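Local coordinates for alpha-n-acetylglucosaminidase family protein (Clostridium perfringens, PDB 4A41) that binds galactose through a family 32 carbohydrate-binding module of a family 89 glycoside hydrolase, probably to direct that enzyme to glycans, at residues A[25-30]-A[154-159]; A[101-106]-A[116-121]; A[36-41]-A[61-66]. All coordinates share one frame; numbering follows the deposited sequence.

Contact 1: residues A[25-30]-A[154-159]; sequences LPQGNM and AAELNV. With CA (calcium ion), chain B.
Leu25 opens the contact by donating its backbone N to Val159 O over 2.8 Å, in a nearly straight bond. Its side chain then bends over the same carbonyl, and CD1 settles against Val159 CG1. A water accepts from Val159 N and lies within hydrogen-bonding distance of Leu25 O and Asn158 OD1, so the loop is joined to the strand by a direct bond and a bridged one. That strand, 153-160, belongs to one sheet of the β-sandwich expected of an F5/8 type C domain, and is interrupted by a classic β bulge where Ala155 and Glu156 both face Leu89. Gln27 reaches the bulge with a chain extended beyond CG (chi2 179°). Its NE2 donates both to Leu157 O and to Glu156 OE1, each at 2.9 Å and close to the amide plane, which fixes the rotation of the amide. Glu156 OE1 is approached on its anti side but well out of the carboxylate plane, while Glu156 OE2 binds calcium at 2.4 Å beside Ala155 O; Gln27 is thus a second-shell residue of the metal site completed by Phe49, Asp52, Lys54 and Thr57. Met30, past the short 3-10 turn 27-29, brings CE to 4.3 Å from Val159 CB.

Contact 2: residues A[101-106]-A[116-121]; sequences KYELHV and ISEGNW
Tyr102 lies sandwiched between the backbone of Gly119 and the indole of Trp121, and buries more surface than any other residue here. Its CG sits between the backbone N and the carbonyl carbon (chi1 66°), a rotamer that folds the ring across the neighbouring strand. The phenol ring lies directly against Gly119, whose N is 3.3 Å above one face. Over the opposite face the six-membered ring of Trp121 stacks face to face, centroids 4.0 Å apart and planes at 23°. Ile116 is next in buried area. Its CD1 reaches Val106 CG1 at 3.5 Å and also touches Leu104 CD2, forming an aliphatic cluster on the Leu104 side of the β hairpin. Beside it, Leu104 O accepts from both Ile116 N and Ser117 N, the mark of a classic β bulge. On the other face of the sheet, the Glu103 and Glu118 side chains run side by side, their carboxylates turned steeply against each other, and one water lies within hydrogen-bonding distance of both. His105 NE2 holds Glu103 OE1 at 2.8 Å. Solvent and histidine together may thus ease the repulsion between like charges, while the opposite face is mainly aromatic and aliphatic, with the Tyr102 hydroxyl at its rim bound to two waters.

Contact 3: residues A[36-41]-A[61-66]; sequences SEHPDV and TKYNPV. With GAL (beta-D-galactopyranose), chain C.
Two backbone amides of 61-66 are taken up by side chains of 36-41. Lys62 N donates to Ser36 OG over 2.9 Å, and Tyr63 N donates to His38 ND1 over 3.1 Å in an almost straight bond (172°), tilted slightly from the imidazole plane. Because ND1 accepts, it cannot carry a proton in this bond, so the imidazole is consistent with a neutral form protonated at NE2. Ser36 OG has a second partner in Glu67, so one hydroxyl ties Ser36 to both Lys62 and Glu67. With CG anti to the backbone N (chi1 -158°), the His38 ring lies flat on Tyr63: the rings stack face to face, centroids 3.5 Å apart and planes only 5° from parallel. Pro39 CD packs off-centre on the other face of the imidazole, near the rim. On the far side of the tyrosine, galactose C6 sits 3.6 Å above the centre of the Tyr63 ring. This is consistent with the aromatic contacts by which carbohydrate-binding modules hold sugars; here it is the C6 arm that meets the ring, with His38 as second-shell backing. Tyr63 OH is held by Glu44, which also binds the galactose, and His60 meets the tyrosine ring edge to face. Farther out, Val41 CG2 approaches the tyrosine hydroxyl. Both segments are loops at one end of the β-sandwich: 36-41 follows strand 31-34, whereas 61-66 runs from strand 59-60 toward strand 71-77, against which Ser36 and Thr61 rest through Gln71.

How the contacts relate
The three contacts, all partly buried, show how one β-sandwich divides its labour. Contact 2 pairs neighbouring strands at the edge of the five-stranded sheet, whereas contact 1 lays a loop near the chain start along a strand of the four-stranded sheet, and contact 3 joins two loops beyond the strands. The centre of contact 3 lies about 15 Å from the centre of the chain, nearer the surface than the centres of contacts 1 and 2, at about 9 and 10 Å. Contacts 1 and 3 each meet a bound group, calcium in one and galactose in the other; in both, a residue of the first segment supports a binding residue of the second. Aromatic stacking marks contacts 2 and 3, while contact 1 depends on amide, carboxylate and water.

Contact 1: residues A[25-30]-A[154-159]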
loop_
_atom_site.group_PDB
_atom_site.type_symbol
_atom_site.label_atom_id
_atom_site.label_comp_id
_atom_site.label_asym_id
_atom_site.label_seq_id
_atom_site.Cartn_x
_atom_site.Cartn_y
_atom_site.Cartn_z
ATOM N N LEU A 25 -9.906 -8.653 5.049
ATOM C CA LEU A 25 -9.112 -9.837 5.309
ATOM C C LEU A 25 -8.179 -9.592 6.485
ATOM O O LEU A 25 -7.661 -8.472 6.641
ATOM C CB LEU A 25 -8.321 -10.229 4.069
ATOM C CG LEU A 25 -9.192 -10.694 2.913
ATOM C CD1 LEU A 25 -8.346 -10.672 1.627
ATOM C CD2 LEU A 25 -9.717 -12.115 3.236
ATOM N N PRO A 26 -7.953 -10.617 7.316
ATOM C CA PRO A 26 -7.068 -10.437 8.483
ATOM C C PRO A 26 -5.649 -10.062 8.075
ATOM O O PRO A 26 -4.994 -10.779 7.298
ATOM C CB PRO A 26 -7.110 -11.801 9.189
ATOM C CG PRO A 26 -8.335 -12.480 8.654
ATOM C CD PRO A 26 -8.596 -11.946 7.282
ATOM N N GLN A 27 -5.159 -8.949 8.615
ATOM C CA GLN A 27 -3.820 -8.467 8.261
ATOM C C GLN A 27 -2.703 -9.410 8.761
ATOM O O GLN A 27 -1.631 -9.470 8.172
ATOM C CB GLN A 27 -3.588 -7.053 8.811
ATOM C CG GLN A 27 -4.406 -5.967 8.126
ATOM C CD GLN A 27 -4.131 -4.613 8.759
ATOM O OE1 GLN A 27 -4.047 -4.484 9.987
ATOM N NE2 GLN A 27 -3.933 -3.615 7.934
ATOM N N GLY A 28 -2.978 -10.152 9.849
ATOM C CA GLY A 28 -1.958 -11.029 10.425
ATOM C C GLY A 28 -1.685 -12.269 9.604
ATOM O O GLY A 28 -0.664 -12.935 9.801
ATOM N N ASN A 29 -2.547 -12.500 8.611
ATOM C CA ASN A 29 -2.325 -13.594 7.672
ATOM C C ASN A 29 -1.583 -13.162 6.398
ATOM O O ASN A 29 -1.332 -14.006 5.516
ATOM C CB ASN A 29 -3.647 -14.264 7.282
ATOM C CG ASN A 29 -4.224 -15.072 8.431
ATOM O OD1 ASN A 29 -3.484 -15.495 9.333
ATOM N ND2 ASN A 29 -5.530 -15.209 8.451
ATOM N N MET A 30 -1.265 -11.874 6.301
ATOM C CA MET A 30 -0.615 -11.322 5.108
ATOM C C MET A 30 0.874 -11.175 5.342
ATOM O O MET A 30 1.363 -11.183 6.495
ATOM C CB MET A 30 -1.190 -9.950 4.771
ATOM C CG MET A 30 -2.706 -9.928 4.616
ATOM S SD MET A 30 -3.251 -8.266 4.171
ATOM C CE MET A 30 -5.011 -8.571 4.035
ATOM N N ALA A 154 2.455 4.773 3.775
ATOM C CA ALA A 154 1.109 4.243 4.073
ATOM C C ALA A 154 1.035 3.794 5.519
ATOM O O ALA A 154 1.896 3.021 5.959
ATOM C CB ALA A 154 0.772 3.045 3.137
ATOM N N ALA A 155 0.028 4.284 6.247
ATOM C CA ALA A 155 -0.129 3.871 7.651
ATOM C C ALA A 155 -0.768 2.502 7.734
ATOM O O ALA A 155 -0.271 1.640 8.450
ATOM C CB ALA A 155 -0.949 4.891 8.444
ATOM N N GLU A 156 -1.864 2.303 6.993
ATOM C CA GLU A 156 -2.588 1.025 7.024
ATOM C C GLU A 156 -3.196 0.749 5.672
ATOM O O GLU A 156 -3.860 1.606 5.099
ATOM C CB GLU A 156 -3.717 1.020 8.083
ATOM C CG GLU A 156 -3.234 0.965 9.520
ATOM C CD GLU A 156 -2.552 -0.352 9.818
ATOM O OE1 GLU A 156 -3.188 -1.408 9.657
ATOM O OE2 GLU A 156 -1.390 -0.360 10.265
ATOM N N LEU A 157 -3.042 -0.492 5.218
ATOM C CA LEU A 157 -3.686 -0.987 3.997
ATOM C C LEU A 157 -4.589 -2.129 4.356
ATOM O O LEU A 157 -4.193 -3.031 5.096
ATOM C CB LEU A 157 -2.597 -1.496 3.030
ATOM C CG LEU A 157 -1.565 -0.446 2.620
ATOM C CD1 LEU A 157 -0.483 -1.091 1.714
ATOM C CD2 LEU A 157 -2.210 0.773 1.917
ATOM N N ASN A 158 -5.792 -2.119 3.773
ATOM C CA ASN A 158 -6.749 -3.224 3.969
ATOM C C ASN A 158 -7.330 -3.711 2.642
ATOM O O ASN A 158 -7.526 -2.934 1.703
ATOM C CB ASN A 158 -7.826 -2.857 5.000
ATOM C CG ASN A 158 -7.291 -2.905 6.419
ATOM O OD1 ASN A 158 -7.203 -3.984 7.009
ATOM N ND2 ASN A 158 -6.913 -1.751 6.955
ATOM N N VAL A 159 -7.632 -5.003 2.600
ATOM C CA VAL A 159 -8.086 -5.680 1.355
ATOM C C VAL A 159 -9.379 -6.397 1.757
ATOM O O VAL A 159 -9.414 -7.123 2.762
ATOM C CB VAL A 159 -7.065 -6.694 0.802
ATOM C CG1 VAL A 159 -7.547 -7.275 -0.523
ATOM C CG2 VAL A 159 -5.700 -6.014 0.575
HETATM CA CA CA B . 0.661 0.804 10.566
HETATM O O HOH W 1 -7.222 -6.160 5.250
#

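Contact 2: residues A[101-106]-A[116-121]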
loop_
_atom_site.group_PDB
_atom_site.type_symbol
_atom_site.label_atom_id
_atom_site.label_comp_id
_atom_site.label_asym_id
_atom_site.label_seq_id
_atom_site.Cartn_x
_atom_site.Cartn_y
_atom_site.Cartn_z
ATOM N N LYS A 101 -0.927 9.821 -6.845
ATOM C CA LYS A 101 -1.236 9.173 -8.121
ATOM C C LYS A 101 -0.841 7.702 -7.970
ATOM O O LYS A 101 0.286 7.378 -7.591
ATOM C CB LYS A 101 -0.463 9.826 -9.275
ATOM C CG LYS A 101 -0.920 9.318 -10.646
ATOM C CD LYS A 101 -0.107 9.937 -11.782
ATOM C CE LYS A 101 -0.852 9.668 -13.086
ATOM N NZ LYS A 101 -0.251 10.281 -14.309
ATOM N N TYR A 102 -1.790 6.808 -8.254
ATOM C CA TYR A 102 -1.620 5.385 -7.900
ATOM C C TYR A 102 -2.090 4.475 -9.027
ATOM O O TYR A 102 -2.865 4.889 -9.915
ATOM C CB TYR A 102 -2.446 5.032 -6.639
ATOM C CG TYR A 102 -3.926 5.135 -6.919
ATOM C CD1 TYR A 102 -4.663 4.059 -7.463
ATOM C CD2 TYR A 102 -4.584 6.336 -6.704
ATOM C CE1 TYR A 102 -6.039 4.226 -7.767
ATOM C CE2 TYR A 102 -5.930 6.491 -6.990
ATOM C CZ TYR A 102 -6.649 5.452 -7.514
ATOM O OH TYR A 102 -8.001 5.680 -7.773
ATOM N N GLU A 103 -1.623 3.227 -8.957
ATOM C CA GLU A 103 -2.263 2.088 -9.637
ATOM C C GLU A 103 -2.423 1.002 -8.589
ATOM O O GLU A 103 -1.590 0.890 -7.659
ATOM C CB GLU A 103 -1.410 1.589 -10.798
ATOM C CG GLU A 103 -1.140 2.678 -11.797
ATOM C CD GLU A 103 -0.501 2.190 -13.078
ATOM O OE1 GLU A 103 -0.154 0.986 -13.220
ATOM O OE2 GLU A 103 -0.312 3.054 -13.959
ATOM N N LEU A 104 -3.465 0.197 -8.739
ATOM C CA LEU A 104 -3.638 -1.021 -7.946
ATOM C C LEU A 104 -3.571 -2.197 -8.901
ATOM O O LEU A 104 -4.275 -2.208 -9.923
ATOM C CB LEU A 104 -4.966 -0.982 -7.194
ATOM C CG LEU A 104 -5.046 -2.058 -6.109
ATOM C CD1 LEU A 104 -4.221 -1.720 -4.858
ATOM C CD2 LEU A 104 -6.487 -2.303 -5.729
ATOM N N HIS A 105 -2.700 -3.143 -8.594
ATOM C CA HIS A 105 -2.518 -4.361 -9.405
ATOM C C HIS A 105 -2.785 -5.600 -8.558
ATOM O O HIS A 105 -2.655 -5.562 -7.336
ATOM C CB HIS A 105 -1.075 -4.496 -9.959
ATOM C CG HIS A 105 -0.587 -3.328 -10.780
ATOM N ND1 HIS A 105 0.695 -3.285 -11.290
ATOM C CD2 HIS A 105 -1.187 -2.177 -11.178
ATOM C CE1 HIS A 105 0.868 -2.150 -11.953
ATOM N NE2 HIS A 105 -0.257 -1.457 -11.900
ATOM N N VAL A 106 -3.124 -6.720 -9.213
ATOM C CA VAL A 106 -3.286 -7.990 -8.506
ATOM C C VAL A 106 -2.491 -9.091 -9.216
ATOM O O VAL A 106 -2.134 -8.960 -10.404
ATOM C CB VAL A 106 -4.778 -8.432 -8.382
ATOM C CG1 VAL A 106 -5.589 -7.406 -7.634
ATOM C CG2 VAL A 106 -5.358 -8.653 -9.751
ATOM N N ILE A 116 -5.848 -3.320 -12.032
ATOM C CA ILE A 116 -7.298 -3.239 -11.809
ATOM C C ILE A 116 -7.889 -1.862 -11.455
ATOM O O ILE A 116 -9.112 -1.674 -11.506
ATOM C CB ILE A 116 -7.786 -4.311 -10.774
ATOM C CG1 ILE A 116 -7.212 -4.040 -9.369
ATOM C CG2 ILE A 116 -7.426 -5.697 -11.293
ATOM C CD1 ILE A 116 -7.947 -4.834 -8.233
ATOM N N SER A 117 -7.022 -0.913 -11.104
ATOM C CA SER A 117 -7.452 0.436 -10.733
ATOM C C SER A 117 -6.317 1.422 -10.930
ATOM O O SER A 117 -5.144 1.062 -10.819
ATOM C CB SER A 117 -7.913 0.489 -9.263
ATOM O OG SER A 117 -8.609 1.689 -8.994
ATOM N N GLU A 118 -6.685 2.669 -11.206
ATOM C CA GLU A 118 -5.710 3.758 -11.325
ATOM C C GLU A 118 -6.435 5.077 -11.162
ATOM O O GLU A 118 -7.625 5.193 -11.455
ATOM C CB GLU A 118 -4.960 3.705 -12.670
ATOM C CG GLU A 118 -5.848 3.999 -13.863
ATOM C CD GLU A 118 -5.178 3.682 -15.174
ATOM O OE1 GLU A 118 -3.988 4.004 -15.363
ATOM O OE2 GLU A 118 -5.860 3.103 -16.045
ATOM N N GLY A 119 -5.709 6.071 -10.679
ATOM C CA GLY A 119 -6.291 7.385 -10.491
ATOM C C GLY A 119 -5.455 8.308 -9.626
ATOM O O GLY A 119 -4.258 8.082 -9.375
ATOM N N ASN A 120 -6.101 9.408 -9.263
ATOM C CA ASN A 120 -5.502 10.418 -8.396
ATOM C C ASN A 120 -6.200 10.447 -7.050
ATOM O O ASN A 120 -7.415 10.235 -6.950
ATOM C CB ASN A 120 -5.633 11.816 -9.031
ATOM C CG ASN A 120 -5.050 11.903 -10.427
ATOM O OD1 ASN A 120 -5.657 12.516 -11.320
ATOM N ND2 ASN A 120 -3.907 11.313 -10.638
ATOM N N TRP A 121 -5.433 10.780 -6.014
ATOM C CA TRP A 121 -5.959 10.962 -4.658
ATOM C C TRP A 121 -5.496 12.314 -4.164
ATOM O O TRP A 121 -4.377 12.726 -4.497
ATOM C CB TRP A 121 -5.370 9.903 -3.728
ATOM C CG TRP A 121 -6.020 8.539 -3.811
ATOM C CD1 TRP A 121 -7.326 8.251 -4.127
ATOM C CD2 TRP A 121 -5.386 7.284 -3.522
ATOM N NE1 TRP A 121 -7.535 6.887 -4.047
ATOM C CE2 TRP A 121 -6.362 6.275 -3.684
ATOM C CE3 TRP A 121 -4.091 6.913 -3.128
ATOM C CZ2 TRP A 121 -6.083 4.917 -3.472
ATOM C CZ3 TRP A 121 -3.809 5.553 -2.929
ATOM C CH2 TRP A 121 -4.802 4.575 -3.114
HETATM O O HOH W 2 -9.211 8.122 -7.570
HETATM O O HOH W 3 -10.058 4.341 -9.163
HETATM O O HOH W 4 -1.915 5.130 -14.210
#

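Contact 3: residues A[36-41]-A[61-66]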
loop_
_atom_site.group_PDB
_atom_site.type_symbol
_atom_site.label_atom_id
_atom_site.label_comp_id
_atom_site.label_asym_id
_atom_site.label_seq_id
_atom_site.Cartn_x
_atom_site.Cartn_y
_atom_site.Cartn_z
ATOM N N SER A 36 10.920 -0.642 -2.082
ATOM C CA SER A 36 11.790 0.241 -1.321
ATOM C C SER A 36 11.148 0.370 0.044
ATOM O O SER A 36 9.952 0.543 0.127
ATOM C CB SER A 36 11.818 1.598 -2.013
ATOM O OG SER A 36 12.609 2.548 -1.335
ATOM N N GLU A 37 11.950 0.271 1.099
ATOM C CA GLU A 37 11.470 0.554 2.442
ATOM C C GLU A 37 12.587 1.196 3.254
ATOM O O GLU A 37 13.748 0.770 3.204
ATOM C CB GLU A 37 10.917 -0.711 3.137
ATOM C CG GLU A 37 12.028 -1.740 3.492
ATOM C CD GLU A 37 11.539 -3.043 4.137
ATOM O OE1 GLU A 37 10.320 -3.257 4.281
ATOM O OE2 GLU A 37 12.422 -3.893 4.489
ATOM N N HIS A 38 12.236 2.222 4.004
ATOM C CA HIS A 38 13.182 2.799 4.951
ATOM C C HIS A 38 13.349 1.885 6.170
ATOM O O HIS A 38 12.390 1.231 6.644
ATOM C CB HIS A 38 12.697 4.196 5.345
ATOM C CG HIS A 38 13.781 5.066 5.877
ATOM N ND1 HIS A 38 14.693 5.688 5.054
ATOM C CD2 HIS A 38 14.118 5.401 7.148
ATOM C CE1 HIS A 38 15.547 6.379 5.797
ATOM N NE2 HIS A 38 15.224 6.214 7.068
ATOM N N PRO A 39 14.572 1.827 6.719
ATOM C CA PRO A 39 14.752 0.942 7.876
ATOM C C PRO A 39 13.929 1.391 9.087
ATOM O O PRO A 39 13.329 2.487 9.070
ATOM C CB PRO A 39 16.274 1.027 8.170
ATOM C CG PRO A 39 16.760 2.229 7.427
ATOM C CD PRO A 39 15.843 2.394 6.229
ATOM N N ASP A 40 13.863 0.547 10.106
ATOM C CA ASP A 40 13.072 0.838 11.287
ATOM C C ASP A 40 13.726 1.934 12.149
ATOM O O ASP A 40 14.637 1.665 12.943
ATOM C CB ASP A 40 12.881 -0.423 12.123
ATOM C CG ASP A 40 12.019 -0.177 13.358
ATOM O OD1 ASP A 40 11.416 0.931 13.521
ATOM O OD2 ASP A 40 11.933 -1.122 14.159
ATOM N N VAL A 41 13.232 3.164 11.997
ATOM C CA VAL A 41 13.731 4.304 12.764
ATOM C C VAL A 41 12.661 4.763 13.776
ATOM O O VAL A 41 12.737 5.881 14.300
ATOM C CB VAL A 41 14.170 5.467 11.830
ATOM C CG1 VAL A 41 15.339 5.060 10.955
ATOM C CG2 VAL A 41 12.998 5.960 10.935
ATOM N N THR A 61 8.937 4.761 1.747
ATOM C CA THR A 61 10.014 4.451 0.818
ATOM C C THR A 61 11.358 4.873 1.437
ATOM O O THR A 61 11.412 5.789 2.266
ATOM C CB THR A 61 9.812 5.167 -0.551
ATOM O OG1 THR A 61 9.470 6.547 -0.333
ATOM C CG2 THR A 61 8.671 4.482 -1.361
ATOM N N LYS A 62 12.430 4.208 1.001
ATOM C CA LYS A 62 13.791 4.509 1.469
ATOM C C LYS A 62 14.205 5.927 1.121
ATOM O O LYS A 62 14.042 6.373 -0.018
ATOM C CB LYS A 62 14.780 3.516 0.857
ATOM C CG LYS A 62 16.274 3.832 1.088
ATOM C CD LYS A 62 16.612 3.781 2.562
ATOM C CE LYS A 62 18.112 3.839 2.779
ATOM N NZ LYS A 62 18.739 2.531 2.496
ATOM N N TYR A 63 14.745 6.635 2.114
ATOM C CA TYR A 63 15.277 7.956 1.842
ATOM C C TYR A 63 16.714 8.051 2.393
ATOM O O TYR A 63 17.236 7.071 2.933
ATOM C CB TYR A 63 14.317 9.048 2.318
ATOM C CG TYR A 63 13.967 8.999 3.777
ATOM C CD1 TYR A 63 14.746 9.677 4.721
ATOM C CD2 TYR A 63 12.836 8.297 4.232
ATOM C CE1 TYR A 63 14.409 9.638 6.078
ATOM C CE2 TYR A 63 12.493 8.258 5.581
ATOM C CZ TYR A 63 13.282 8.949 6.499
ATOM O OH TYR A 63 12.969 8.929 7.836
ATOM N N ASN A 64 17.348 9.204 2.175
ATOM C CA ASN A 64 18.780 9.416 2.488
ATOM C C ASN A 64 19.741 8.364 1.867
ATOM O O ASN A 64 20.375 7.580 2.595
ATOM C CB ASN A 64 18.980 9.622 4.012
ATOM C CG ASN A 64 18.273 10.905 4.537
ATOM O OD1 ASN A 64 18.046 11.871 3.786
ATOM N ND2 ASN A 64 17.926 10.908 5.826
ATOM N N PRO A 65 19.840 8.331 0.516
ATOM C CA PRO A 65 19.115 9.184 -0.409
ATOM C C PRO A 65 17.823 8.505 -0.859
ATOM O O PRO A 65 17.632 7.297 -0.646
ATOM C CB PRO A 65 20.083 9.311 -1.590
ATOM C CG PRO A 65 20.763 7.994 -1.622
ATOM C CD PRO A 65 20.812 7.480 -0.205
ATOM N N VAL A 66 16.961 9.303 -1.465
ATOM C CA VAL A 66 15.698 8.820 -1.984
ATOM C C VAL A 66 15.910 7.745 -3.048
ATOM O O VAL A 66 16.813 7.835 -3.897
ATOM C CB VAL A 66 14.874 9.992 -2.554
ATOM C CG1 VAL A 66 13.621 9.510 -3.277
ATOM C CG2 VAL A 66 14.504 10.948 -1.444
HETATM C C1 GAL C . 10.655 13.642 7.652
HETATM C C2 GAL C . 9.419 12.794 7.888
HETATM C C3 GAL C . 9.768 11.348 7.512
HETATM C C4 GAL C . 10.312 11.301 6.090
HETATM C C5 GAL C . 11.507 12.253 5.969
HETATM C C6 GAL C . 12.094 12.254 4.559
HETATM O O1 GAL C . 10.307 14.973 7.916
HETATM O O2 GAL C . 8.968 12.895 9.237
HETATM O O3 GAL C . 8.596 10.563 7.689
HETATM O O4 GAL C . 9.271 11.693 5.172
HETATM O O5 GAL C . 11.025 13.544 6.287
HETATM O O6 GAL C . 13.291 13.029 4.491
#